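Local coordinates for type VI secretion system-associated protein TagF (Pseudomonas aeruginosa PAO1, PDB 2QNU) that is a TagF-family protein associated with type VI secretion, probably helping to restrain that system after its components are made, at residues B[114-119]-B[184-189]; B[39-42]-B[47-50]; B[160-163]-B[167-170]; B[23-28]-B[70-75]. All coordinates share one frame; numbering follows the deposited sequence.

Contact 1. Residues B[114-119]-B[184-189]; sequences QVESLL and WGRGSA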
# COMPACT_ATOMS: atom_id res chain seq x y z
N GLN B 114 10.04 18.41 14.19
CA GLN B 114 10.33 19.84 14.10
C GLN B 114 9.06 20.64 13.90
O GLN B 114 8.92 21.69 14.46
CB GLN B 114 11.26 20.20 12.93
CG GLN B 114 12.56 19.44 12.89
CD GLN B 114 13.47 19.81 11.67
OE1 GLN B 114 13.52 20.99 11.24
NE2 GLN B 114 14.23 18.81 11.16
N VAL B 115 8.15 20.18 13.04
CA VAL B 115 6.93 20.92 12.83
C VAL B 115 6.12 20.92 14.12
O VAL B 115 5.56 21.95 14.47
CB VAL B 115 6.05 20.36 11.67
CG1 VAL B 115 4.70 21.01 11.72
CG2 VAL B 115 6.72 20.62 10.33
N GLU B 116 6.00 19.77 14.77
CA GLU B 116 5.26 19.70 16.07
C GLU B 116 5.85 20.65 17.11
O GLU B 116 5.11 21.33 17.83
CB GLU B 116 5.29 18.29 16.65
CG GLU B 116 4.44 17.26 15.86
CD GLU B 116 4.54 15.88 16.48
OE1 GLU B 116 5.48 15.69 17.30
OE2 GLU B 116 3.69 14.97 16.18
N SER B 117 7.17 20.75 17.17
CA SER B 117 7.78 21.70 18.14
C SER B 117 7.37 23.13 17.81
O SER B 117 7.13 23.97 18.69
CB SER B 117 9.28 21.49 18.21
OG SER B 117 9.91 22.66 18.63
N LEU B 118 7.22 23.45 16.52
CA LEU B 118 6.85 24.83 16.19
C LEU B 118 5.41 25.13 16.59
O LEU B 118 5.13 26.16 17.13
CB LEU B 118 7.04 25.14 14.71
CG LEU B 118 8.48 25.26 14.25
CD1 LEU B 118 8.46 25.61 12.79
CD2 LEU B 118 9.27 26.30 15.06
N LEU B 119 4.49 24.24 16.25
CA LEU B 119 3.10 24.39 16.67
C LEU B 119 2.99 24.51 18.22
O LEU B 119 2.18 25.28 18.74
CB LEU B 119 2.31 23.17 16.23
CG LEU B 119 2.03 22.98 14.71
CD1 LEU B 119 1.42 21.59 14.40
CD2 LEU B 119 1.12 24.01 14.22
N TRP B 184 -1.19 10.15 11.49
CA TRP B 184 -0.46 9.37 12.49
C TRP B 184 0.18 10.29 13.52
O TRP B 184 0.22 11.50 13.34
CB TRP B 184 0.58 8.47 11.87
CG TRP B 184 1.79 9.17 11.30
CD1 TRP B 184 2.99 9.25 11.87
CD2 TRP B 184 1.89 9.84 10.04
NE1 TRP B 184 3.87 9.97 11.06
CE2 TRP B 184 3.19 10.35 9.93
CE3 TRP B 184 0.99 10.08 8.99
CZ2 TRP B 184 3.60 11.05 8.85
CZ3 TRP B 184 1.42 10.79 7.91
CH2 TRP B 184 2.70 11.28 7.84
N GLY B 185 0.69 9.71 14.60
CA GLY B 185 1.43 10.47 15.57
C GLY B 185 1.54 9.81 16.92
O GLY B 185 1.31 8.60 17.04
N ARG B 186 1.94 10.61 17.92
CA ARG B 186 2.26 10.09 19.28
C ARG B 186 1.01 9.80 20.10
O ARG B 186 1.06 9.07 21.08
CB ARG B 186 3.12 11.07 20.07
CG ARG B 186 4.40 11.44 19.42
CD ARG B 186 5.29 12.42 20.28
NE ARG B 186 6.68 12.13 19.97
CZ ARG B 186 7.50 12.94 19.32
NH1 ARG B 186 7.16 14.17 18.96
NH2 ARG B 186 8.70 12.52 19.10
N GLY B 187 -0.13 10.31 19.68
CA GLY B 187 -1.35 10.08 20.46
C GLY B 187 -1.49 11.01 21.66
O GLY B 187 -0.93 12.10 21.67
N SER B 188 -2.27 10.58 22.64
CA SER B 188 -2.56 11.34 23.84
C SER B 188 -2.85 10.32 24.94
O SER B 188 -2.92 9.10 24.67
CB SER B 188 -3.81 12.21 23.65
OG SER B 188 -4.96 11.35 23.46
N ALA B 189 -3.02 10.77 26.18
CA ALA B 189 -3.54 9.90 27.20
C ALA B 189 -4.76 9.05 26.71
O ALA B 189 -4.92 7.91 27.12
CB ALA B 189 -3.96 10.72 28.40
O HOH W 1 1.84 13.60 17.57
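The carboxylate of E116 is gripped at both oxygens, OE1 by R186 and OE2 by a bridging water and R59. OE1 of E116 lies 2.8 Å from NH1 of R186, a salt bridge made through a single pair of atoms. The carboxylate and guanidinium planes are turned 54° apart, so the two ends do not join in a flat two-pronged pairing. The water donates to OE2 of E116 at 2.7 Å and accepts the backbone N-H of R186 at 3.0 Å, tying the same acid to main chain as well as side chain. CG of E116 lies anti to the carbonyl carbon (chi1 -70°), and the chain then runs extended off helix 110-121, spanning much of the 10.0 Å between CA of E116 and CA of G185. R186 reaches back with a bend at chi3. Its NH2 also bridges to E113, one helical turn ahead of E116, while R59 on the adjacent strand holds OE2 through NE. Two arginines thus converge on one carboxylate, which would probably stabilise its charged form. R186 itself is exposed, E116 buried. The acid-arginine-water network joins helix 110-121, packed on one face of the antiparallel sheet, to strand 180-185 and the residues that follow it, beside the apolar packing of V115 and L119 on that sheet.

Contact 2. Residues B[39-42]-B[47-50]; sequences ASQD and AWLD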
# COMPACT_ATOMS: atom_id res chain seq x y z
N ALA B 39 -19.55 18.92 12.94
CA ALA B 39 -20.09 17.57 13.22
C ALA B 39 -19.61 17.01 14.56
O ALA B 39 -20.40 16.48 15.32
CB ALA B 39 -19.76 16.58 12.10
N SER B 40 -18.31 17.14 14.86
CA SER B 40 -17.77 16.68 16.19
C SER B 40 -18.49 17.40 17.33
O SER B 40 -18.94 16.77 18.28
CB SER B 40 -16.27 16.89 16.26
OG SER B 40 -16.01 18.29 16.13
N GLN B 41 -18.68 18.71 17.19
CA GLN B 41 -19.47 19.48 18.14
C GLN B 41 -20.90 18.96 18.33
O GLN B 41 -21.35 18.81 19.45
CB GLN B 41 -19.46 20.98 17.79
CG GLN B 41 -18.07 21.60 18.07
CD GLN B 41 -17.85 22.97 17.45
OE1 GLN B 41 -18.71 23.52 16.79
NE2 GLN B 41 -16.64 23.52 17.64
N ASP B 42 -21.62 18.69 17.25
CA ASP B 42 -22.99 18.16 17.37
C ASP B 42 -23.01 16.78 18.05
O ASP B 42 -23.93 16.47 18.82
CB ASP B 42 -23.64 17.98 16.00
CG ASP B 42 -23.99 19.26 15.34
OD1 ASP B 42 -24.01 20.31 15.97
OD2 ASP B 42 -24.30 19.19 14.13
N ALA B 47 -19.37 17.44 26.01
CA ALA B 47 -18.08 16.73 26.04
C ALA B 47 -17.06 17.20 25.01
O ALA B 47 -15.91 16.76 25.04
CB ALA B 47 -18.33 15.23 25.88
N TRP B 48 -17.47 18.07 24.08
CA TRP B 48 -16.62 18.42 22.93
C TRP B 48 -15.31 19.08 23.35
O TRP B 48 -14.20 18.71 22.86
CB TRP B 48 -17.37 19.36 21.97
CG TRP B 48 -16.49 19.69 20.79
CD1 TRP B 48 -16.28 18.89 19.68
CD2 TRP B 48 -15.71 20.86 20.58
NE1 TRP B 48 -15.37 19.49 18.84
CE2 TRP B 48 -15.02 20.70 19.35
CE3 TRP B 48 -15.50 22.03 21.31
CZ2 TRP B 48 -14.17 21.66 18.85
CZ3 TRP B 48 -14.62 22.98 20.79
CH2 TRP B 48 -13.98 22.79 19.58
N LEU B 49 -15.41 20.10 24.22
CA LEU B 49 -14.29 21.00 24.48
C LEU B 49 -13.13 20.31 25.20
O LEU B 49 -11.96 20.48 24.84
CB LEU B 49 -14.76 22.23 25.21
CG LEU B 49 -13.68 23.22 25.59
CD1 LEU B 49 -13.00 23.84 24.38
CD2 LEU B 49 -14.29 24.28 26.50
N ASP B 50 -13.48 19.43 26.12
CA ASP B 50 -12.53 18.58 26.81
C ASP B 50 -11.79 17.64 25.90
O ASP B 50 -10.55 17.46 26.02
CB ASP B 50 -13.28 17.75 27.86
CG ASP B 50 -13.83 18.63 29.03
OD1 ASP B 50 -13.58 19.87 29.07
OD2 ASP B 50 -14.56 18.08 29.89
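The indole of W48 carries Q41 over one face and meets S40 at its edge. CG of Q41 sits above the five-membered ring, 3.4 Å from its centroid and almost on the ring normal, a CH-pi contact. The rest of the glutamine runs on over the same face, and its amide stands nearly upright on the ring, the two planes 87° apart. This puts NE2 of Q41 above the six-membered ring, 3.3 Å from CZ2 of W48. At the edge, NE1 of W48 gives a weak hydrogen bond to OG of S40, 3.0 Å long but bent to 134° at the hydrogen. With chi1 61°, OG of S40 lies between its backbone N and carbonyl carbon, turned back along the helix, where it also bonds the carbonyl oxygens of M37 and G36. The hydroxyl is therefore fixed mainly by its own helix and offers the indole a less well aligned acceptor. CG of W48 is anti to the backbone N, which swings the ring against the preceding helix, and W48 also stacks with Y52 one turn further on. The contact closes the tight corner between helix 23-44 and helix 48-53, whose nearest CA atoms, of Q41 and W48, are 5.7 Å apart. L211 of helix 209-212 packs on both S40 and W48, with F207 against S40 and Y86 against W48.

Contact 3. Residues B[160-163]-B[167-170]; sequences SEAV and QRLA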
# COMPACT_ATOMS: atom_id res chain seq x y z
N SER B 160 4.89 -0.91 -12.51
CA SER B 160 5.90 -0.07 -11.87
C SER B 160 7.26 -0.49 -12.34
O SER B 160 7.56 -1.68 -12.51
CB SER B 160 5.88 -0.22 -10.35
OG SER B 160 4.55 -0.14 -9.83
N GLU B 161 8.12 0.49 -12.49
CA GLU B 161 9.45 0.27 -12.95
C GLU B 161 10.35 -0.06 -11.78
O GLU B 161 11.25 0.66 -11.44
CB GLU B 161 9.89 1.50 -13.71
CG GLU B 161 9.14 1.66 -15.05
CD GLU B 161 9.12 0.36 -15.90
OE1 GLU B 161 10.17 -0.34 -16.04
OE2 GLU B 161 8.02 0.04 -16.43
N ALA B 162 10.10 -1.21 -11.17
CA ALA B 162 10.73 -1.56 -9.91
C ALA B 162 11.35 -2.92 -10.14
O ALA B 162 10.64 -3.90 -10.43
CB ALA B 162 9.66 -1.61 -8.76
N VAL B 163 12.68 -2.96 -10.07
CA VAL B 163 13.39 -4.18 -10.40
C VAL B 163 14.17 -4.73 -9.22
O VAL B 163 14.92 -5.69 -9.39
CB VAL B 163 14.35 -3.99 -11.65
CG1 VAL B 163 13.62 -3.25 -12.76
CG2 VAL B 163 15.61 -3.28 -11.31
N GLN B 167 12.79 -1.30 -4.47
CA GLN B 167 11.97 -0.50 -5.38
C GLN B 167 10.55 -1.05 -5.35
O GLN B 167 9.60 -0.30 -5.40
CB GLN B 167 12.53 -0.62 -6.80
CG GLN B 167 13.61 0.42 -7.14
CD GLN B 167 13.95 0.35 -8.58
OE1 GLN B 167 14.22 -0.73 -9.08
NE2 GLN B 167 13.89 1.49 -9.29
N ARG B 168 10.43 -2.36 -5.26
CA ARG B 168 9.06 -2.95 -5.16
C ARG B 168 8.38 -2.56 -3.85
O ARG B 168 7.16 -2.30 -3.80
CB ARG B 168 9.05 -4.48 -5.35
CG ARG B 168 9.39 -4.94 -6.79
CD ARG B 168 9.17 -6.38 -7.02
NE ARG B 168 9.88 -7.28 -6.12
CZ ARG B 168 11.14 -7.71 -6.30
NH1 ARG B 168 11.85 -7.33 -7.35
NH2 ARG B 168 11.67 -8.56 -5.43
N LEU B 169 9.15 -2.51 -2.77
CA LEU B 169 8.59 -2.08 -1.49
C LEU B 169 8.16 -0.63 -1.56
O LEU B 169 7.06 -0.28 -1.12
CB LEU B 169 9.59 -2.32 -0.33
CG LEU B 169 8.97 -2.20 1.09
CD1 LEU B 169 8.09 -3.37 1.50
CD2 LEU B 169 10.08 -2.05 2.06
N ALA B 170 9.02 0.23 -2.08
CA ALA B 170 8.63 1.61 -2.22
C ALA B 170 7.43 1.76 -3.14
O ALA B 170 6.62 2.64 -2.91
CB ALA B 170 9.79 2.49 -2.73
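E161 faces Q167 through its carbonyl: O of E161 is 3.5 Å from NE2 of Q167, too far to rank as more than a loose polar approach. This residue is the centre of an inverse gamma turn, in which N of A162 gives a weak bond to O of S160. The side chain of E161 leaves the backbone away from the helix, and its carboxylate forms a salt bridge with R159. Next comes A162, whose methyl fits against the first turn of helix 165-177, with CB 3.6 Å from CB of Q167 and 3.9 Å from CG of R168. It thus touches the roots of two successive side chains. V163 then supplies the firm polar link: its backbone N donates to OE1 of Q167 over 2.9 Å, almost straight at 173°. The donor stands above the carbonyl plane of the amide, 44° out of it, rather than on a lone pair. CG2 of V163 runs alongside, 3.7 Å from OE1 of Q167. The glutamine reaches the loop because its chain is extended beyond CG, while its own N-H bonds OG1 of T164; main chain and side chain of Q167 are thus both tied to the residues leading into the helix. Beyond V163, R168 extends to the second subunit, where NE bonds O of V105 and NH2 pairs with D109, while its side chain packs on W184 of that subunit. The contact therefore sits at a turn from strand 158-160 into helix 165-177 on the dimer interface, with S160 continuing an antiparallel ladder into the partner chain.

Contact 4. Residues B[23-28]-B[70-75]; sequences NTFVEP and EAVTGV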
# COMPACT_ATOMS: atom_id res chain seq x y z
N ASN B 23 -4.76 29.46 -2.04
CA ASN B 23 -6.17 29.21 -1.73
C ASN B 23 -6.68 27.87 -2.24
O ASN B 23 -7.66 27.32 -1.74
CB ASN B 23 -7.00 30.33 -2.26
CG ASN B 23 -8.47 30.23 -1.85
OD1 ASN B 23 -8.81 30.32 -0.66
ND2 ASN B 23 -9.36 30.08 -2.85
N THR B 24 -5.99 27.34 -3.25
CA THR B 24 -6.30 26.02 -3.80
C THR B 24 -6.28 25.05 -2.68
O THR B 24 -7.07 24.11 -2.61
CB THR B 24 -5.24 25.53 -4.89
OG1 THR B 24 -3.95 25.33 -4.28
CG2 THR B 24 -5.15 26.50 -6.03
N PHE B 25 -5.34 25.25 -1.77
CA PHE B 25 -5.30 24.43 -0.58
C PHE B 25 -6.24 24.90 0.54
O PHE B 25 -6.96 24.10 1.14
CB PHE B 25 -3.90 24.34 -0.05
CG PHE B 25 -3.86 23.74 1.31
CD1 PHE B 25 -4.08 22.39 1.47
CD2 PHE B 25 -3.71 24.53 2.43
CE1 PHE B 25 -4.09 21.81 2.72
CE2 PHE B 25 -3.75 23.97 3.68
CZ PHE B 25 -3.93 22.60 3.82
N VAL B 26 -6.16 26.19 0.86
CA VAL B 26 -6.82 26.75 2.03
C VAL B 26 -8.35 26.64 1.95
O VAL B 26 -8.97 26.12 2.88
CB VAL B 26 -6.37 28.21 2.28
CG1 VAL B 26 -7.22 28.88 3.41
CG2 VAL B 26 -4.86 28.28 2.59
N GLU B 27 -8.96 27.09 0.85
CA GLU B 27 -10.41 26.98 0.68
C GLU B 27 -10.95 25.59 1.07
O GLU B 27 -11.79 25.49 1.99
CB GLU B 27 -10.87 27.34 -0.76
CG GLU B 27 -11.57 28.72 -0.90
CD GLU B 27 -12.25 28.96 -2.29
OE1 GLU B 27 -12.31 28.00 -3.11
OE2 GLU B 27 -12.71 30.10 -2.58
N PRO B 28 -10.50 24.51 0.38
CA PRO B 28 -10.96 23.18 0.80
C PRO B 28 -10.50 22.71 2.19
O PRO B 28 -11.19 21.94 2.87
CB PRO B 28 -10.39 22.24 -0.31
CG PRO B 28 -9.24 23.01 -0.91
CD PRO B 28 -9.66 24.44 -0.84
N GLU B 70 -2.21 19.53 -5.69
CA GLU B 70 -0.97 19.08 -5.09
C GLU B 70 -1.25 18.09 -3.96
O GLU B 70 -2.35 18.07 -3.34
CB GLU B 70 -0.16 20.26 -4.55
CG GLU B 70 0.70 21.00 -5.57
CD GLU B 70 -0.08 22.06 -6.34
OE1 GLU B 70 -0.83 22.81 -5.68
OE2 GLU B 70 0.08 22.14 -7.61
N ALA B 71 -0.24 17.27 -3.68
CA ALA B 71 -0.24 16.52 -2.47
C ALA B 71 0.09 17.47 -1.30
O ALA B 71 0.68 18.58 -1.47
CB ALA B 71 0.73 15.39 -2.55
N VAL B 72 -0.27 17.03 -0.10
CA VAL B 72 -0.02 17.83 1.06
C VAL B 72 0.38 16.94 2.24
O VAL B 72 -0.15 15.82 2.47
CB VAL B 72 -1.17 18.89 1.28
CG1 VAL B 72 -2.51 18.29 1.17
CG2 VAL B 72 -1.01 19.72 2.59
N THR B 73 1.40 17.45 2.94
CA THR B 73 1.86 16.82 4.17
C THR B 73 2.04 17.89 5.26
O THR B 73 2.21 19.07 4.96
CB THR B 73 3.14 16.06 3.96
OG1 THR B 73 3.42 15.27 5.11
CG2 THR B 73 4.31 16.98 3.68
N GLY B 74 1.93 17.47 6.52
CA GLY B 74 2.01 18.43 7.60
C GLY B 74 1.60 17.89 8.94
O GLY B 74 1.62 16.69 9.17
N VAL B 75 1.30 18.83 9.82
CA VAL B 75 0.81 18.50 11.16
C VAL B 75 -0.30 19.47 11.52
O VAL B 75 -0.23 20.63 11.19
CB VAL B 75 1.91 18.53 12.23
CG1 VAL B 75 1.35 18.02 13.58
CG2 VAL B 75 3.13 17.71 11.83
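Helix-on-sheet packing brings the first turns of helix 23-44 against strand 71-77, an inner strand of the antiparallel sheet. The link is apolar: CE1 of F25 lies 3.7 Å from CG2 of V72 and 4.2 Å from CG1, so one corner of the ring meets both valine methyls. The two side chains cross at about a right angle, and the touch is oblique to the ring. F25 gets there with CG anti to its own backbone N (chi1 168°), which places the ring against V72. The F25 ring also stacks with W29 and packs on L94 of the next strand, while V72 is bounded by A92, F60 and I62, so the phenylalanine joins a wider apolar layer. T73 and V75 turn to the other face of the strand, where helix 110-121 packs, and the sheet is thus layered between helices. E27 N bonds O of N23 at 2.9 Å, but the helix is kinked at P28, whose ring nitrogen carries no hydrogen for the preceding turn. Nearer the surface T24 and E70 approach without bonding, OG1 of T24 staying 4.2 Å from OE1 of E70.

Overall arrangement
Contacts 1 and 4 both reach the same sheet, each with one helix and one strand, and touch each other through V75, which packs on V115, E116 and L119. Contact 4 is an apolar ring-and-methyl meeting, contact 1 a charged, water-bridged network where helix 110-121 meets strand 180-185 and the residues after it. Contact 2 shares helix 23-44 with contact 4 but is a buried helix-helix corner at its far end, built on an aromatic face; contacts 1, 3 and 4 are only partly buried, each including an exposed residue (R186, V163, T24). Contact 3, about 44 Å from contact 2 between centres, joins loop to helix at the dimer interface, nested in the loop closed by contact 1.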